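Neck appendage protein (Bacillus phage GA-1, PDB 3GUD) is a phage tail protein whose C-terminal part, the piece present here, acts as an intramolecular chaperone mediating folding of a trimeric triple-beta-helix. Local coordinates at residues 71-77 / 92-98. Sequence-based numbering, arbitrary orientation.
Sequences YDEWEAT and REAGNIY
The indole of W74 (chi1 p) lies across segment 92-98, one ring face over the backbone of G95, while its NE1 donates to E93 O (3.2 Å). At its edge CZ3 meets I97 CG2 at 3.5 Å. The axes of the extended strands 71-73 and 96-98 approach to 4.7 Å, with N-to-C directions at 169° (antiparallel). D72 and I97 form the hydrogen-bonded pair (D72 N to I97 O 3.0 Å, I97 N to D72 O 2.9 Å), flanked by non-hydrogen-bonded Y71-Y98 and E73-N96. On the Y71, E73, N96 and Y98 face, Y71 points its edge at the ring face of Y98 in a T-shaped pair, centroids 4.6 Å apart. W74 N still donates a hydrogen bond to G95 O (3.3 Å) beyond the strands, and the A76 and A94 CB atoms touch at 3.9 Å. At the far end R92 N donates to T77 OG1 (2.7 Å), with a weak T77 N to R92 O bond (2.9 Å). Y98 O accepts from R4 of a second subunit. This ladder forms the base of a beta-hairpin arm of the Peptidase S74 chaperone domain.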
loop_
_atom_site.group_PDB
_atom_site.type_symbol
_atom_site.label_atom_id
_atom_site.label_comp_id
_atom_site.label_asym_id
_atom_site.label_seq_id
_atom_site.Cartn_x
_atom_site.Cartn_y
_atom_site.Cartn_z
ATOM N N TYR A 71 -9.407 14.332 -8.121
ATOM C CA TYR A 71 -9.810 14.839 -9.434
ATOM C C TYR A 71 -8.749 15.796 -9.926
ATOM O O TYR A 71 -8.160 16.536 -9.160
ATOM C CB TYR A 71 -11.178 15.527 -9.410
ATOM C CG TYR A 71 -11.573 16.129 -10.750
ATOM C CD1 TYR A 71 -12.206 15.361 -11.729
ATOM C CD2 TYR A 71 -11.321 17.467 -11.029
ATOM C CE1 TYR A 71 -12.579 15.915 -12.946
ATOM C CE2 TYR A 71 -11.691 18.032 -12.232
ATOM C CZ TYR A 71 -12.315 17.260 -13.185
ATOM O OH TYR A 71 -12.663 17.856 -14.370
ATOM N N ASP A 72 -8.519 15.732 -11.222
ATOM C CA ASP A 72 -7.446 16.487 -11.825
ATOM C C ASP A 72 -7.877 16.945 -13.197
ATOM O O ASP A 72 -8.555 16.241 -13.963
ATOM C CB ASP A 72 -6.120 15.698 -11.892
ATOM C CG ASP A 72 -4.936 16.563 -12.362
ATOM O OD1 ASP A 72 -5.072 17.805 -12.362
ATOM O OD2 ASP A 72 -3.890 15.975 -12.710
ATOM N N GLU A 73 -7.539 18.201 -13.477
ATOM C CA GLU A 73 -7.975 18.843 -14.712
ATOM C C GLU A 73 -6.900 19.757 -15.289
ATOM O O GLU A 73 -6.077 20.311 -14.543
ATOM C CB GLU A 73 -9.258 19.620 -14.460
ATOM C CG GLU A 73 -9.342 20.948 -15.199
ATOM C CD GLU A 73 -8.998 22.152 -14.327
ATOM O OE1 GLU A 73 -9.017 22.027 -13.078
ATOM O OE2 GLU A 73 -8.727 23.224 -14.910
ATOM N N TRP A 74 -6.895 19.931 -16.609
ATOM C CA TRP A 74 -5.772 20.646 -17.230
ATOM C C TRP A 74 -6.053 21.519 -18.462
ATOM O O TRP A 74 -7.079 21.383 -19.136
ATOM C CB TRP A 74 -4.592 19.703 -17.514
ATOM C CG TRP A 74 -4.893 18.530 -18.379
ATOM C CD1 TRP A 74 -4.903 18.486 -19.746
ATOM C CD2 TRP A 74 -5.186 17.203 -17.928
ATOM N NE1 TRP A 74 -5.200 17.208 -20.169
ATOM C CE2 TRP A 74 -5.380 16.403 -19.070
ATOM C CE3 TRP A 74 -5.309 16.614 -16.662
ATOM C CZ2 TRP A 74 -5.695 15.035 -18.977
ATOM C CZ3 TRP A 74 -5.623 15.264 -16.569
ATOM C CH2 TRP A 74 -5.809 14.491 -17.716
ATOM N N GLU A 75 -5.120 22.435 -18.724
ATOM C CA GLU A 75 -5.193 23.315 -19.880
ATOM C C GLU A 75 -4.667 22.641 -21.146
ATOM O O GLU A 75 -3.825 21.750 -21.078
ATOM C CB GLU A 75 -4.416 24.599 -19.611
ATOM C CG GLU A 75 -5.208 25.622 -18.825
ATOM C CD GLU A 75 -6.630 25.755 -19.338
ATOM O OE1 GLU A 75 -7.458 26.374 -18.637
ATOM O OE2 GLU A 75 -6.915 25.237 -20.438
ATOM N N ALA A 76 -5.176 23.081 -22.298
ATOM C CA ALA A 76 -4.756 22.574 -23.605
ATOM C C ALA A 76 -3.472 23.258 -24.065
ATOM O O ALA A 76 -3.491 24.437 -24.429
ATOM C CB ALA A 76 -5.860 22.776 -24.635
ATOM N N THR A 77 -2.367 22.511 -24.060
ATOM C CA THR A 77 -1.041 23.071 -24.336
ATOM C C THR A 77 -0.682 23.041 -25.828
ATOM O O THR A 77 -0.968 22.069 -26.528
ATOM C CB THR A 77 0.052 22.353 -23.509
ATOM O OG1 THR A 77 0.086 20.964 -23.857
ATOM C CG2 THR A 77 -0.227 22.479 -22.014
ATOM N N ARG A 92 -0.571 18.839 -25.373
ATOM C CA ARG A 92 -1.794 18.333 -24.735
ATOM C C ARG A 92 -3.133 18.886 -25.230
ATOM O O ARG A 92 -3.308 20.091 -25.426
ATOM C CB ARG A 92 -1.717 18.523 -23.212
ATOM C CG ARG A 92 -1.180 17.316 -22.443
ATOM C CD ARG A 92 -1.003 17.609 -20.946
ATOM N NE ARG A 92 0.374 17.933 -20.539
ATOM C CZ ARG A 92 1.483 17.659 -21.235
ATOM N NH1 ARG A 92 1.421 17.037 -22.409
ATOM N NH2 ARG A 92 2.672 18.008 -20.748
ATOM N N GLU A 93 -4.078 17.971 -25.421
ATOM C CA GLU A 93 -5.479 18.324 -25.543
ATOM C C GLU A 93 -6.024 18.329 -24.127
ATOM O O GLU A 93 -5.692 17.448 -23.321
ATOM C CB GLU A 93 -6.240 17.304 -26.398
ATOM C CG GLU A 93 -7.728 17.620 -26.566
ATOM C CD GLU A 93 -8.427 16.682 -27.539
ATOM O OE1 GLU A 93 -9.662 16.790 -27.696
ATOM O OE2 GLU A 93 -7.739 15.838 -28.147
ATOM N N ALA A 94 -6.843 19.333 -23.829
ATOM C CA ALA A 94 -7.462 19.462 -22.515
ATOM C C ALA A 94 -8.245 18.206 -22.153
ATOM O O ALA A 94 -8.987 17.663 -22.979
ATOM C CB ALA A 94 -8.369 20.684 -22.472
ATOM N N GLY A 95 -8.070 17.750 -20.915
ATOM C CA GLY A 95 -8.792 16.599 -20.405
ATOM C C GLY A 95 -8.914 16.689 -18.901
ATOM O O GLY A 95 -8.560 17.701 -18.301
ATOM N N ASN A 96 -9.437 15.635 -18.293
ATOM C CA ASN A 96 -9.440 15.514 -16.845
ATOM C C ASN A 96 -9.286 14.049 -16.513
ATOM O O ASN A 96 -9.230 13.204 -17.412
ATOM C CB ASN A 96 -10.727 16.077 -16.222
ATOM C CG ASN A 96 -11.985 15.509 -16.853
ATOM O OD1 ASN A 96 -12.505 14.484 -16.417
ATOM N ND2 ASN A 96 -12.474 16.171 -17.895
ATOM N N ILE A 97 -9.228 13.736 -15.229
ATOM C CA ILE A 97 -8.976 12.371 -14.831
ATOM C C ILE A 97 -9.290 12.224 -13.357
ATOM O O ILE A 97 -8.932 13.080 -12.556
ATOM C CB ILE A 97 -7.500 11.991 -15.128
ATOM C CG1 ILE A 97 -7.267 10.488 -14.982
ATOM C CG2 ILE A 97 -6.552 12.777 -14.250
ATOM C CD1 ILE A 97 -5.801 10.117 -14.873
ATOM N N TYR A 98 -9.993 11.151 -13.014
ATOM C CA TYR A 98 -10.189 10.767 -11.627
ATOM C C TYR A 98 -9.242 9.626 -11.310
ATOM O O TYR A 98 -9.077 8.707 -12.109
ATOM C CB TYR A 98 -11.619 10.304 -11.392
ATOM C CG TYR A 98 -12.645 11.411 -11.417
ATOM C CD1 TYR A 98 -13.134 11.907 -12.624
ATOM C CD2 TYR A 98 -13.143 11.950 -10.230
ATOM C CE1 TYR A 98 -14.089 12.919 -12.653
ATOM C CE2 TYR A 98 -14.098 12.965 -10.243
ATOM C CZ TYR A 98 -14.572 13.444 -11.461
ATOM O OH TYR A 98 -15.522 14.447 -11.488
#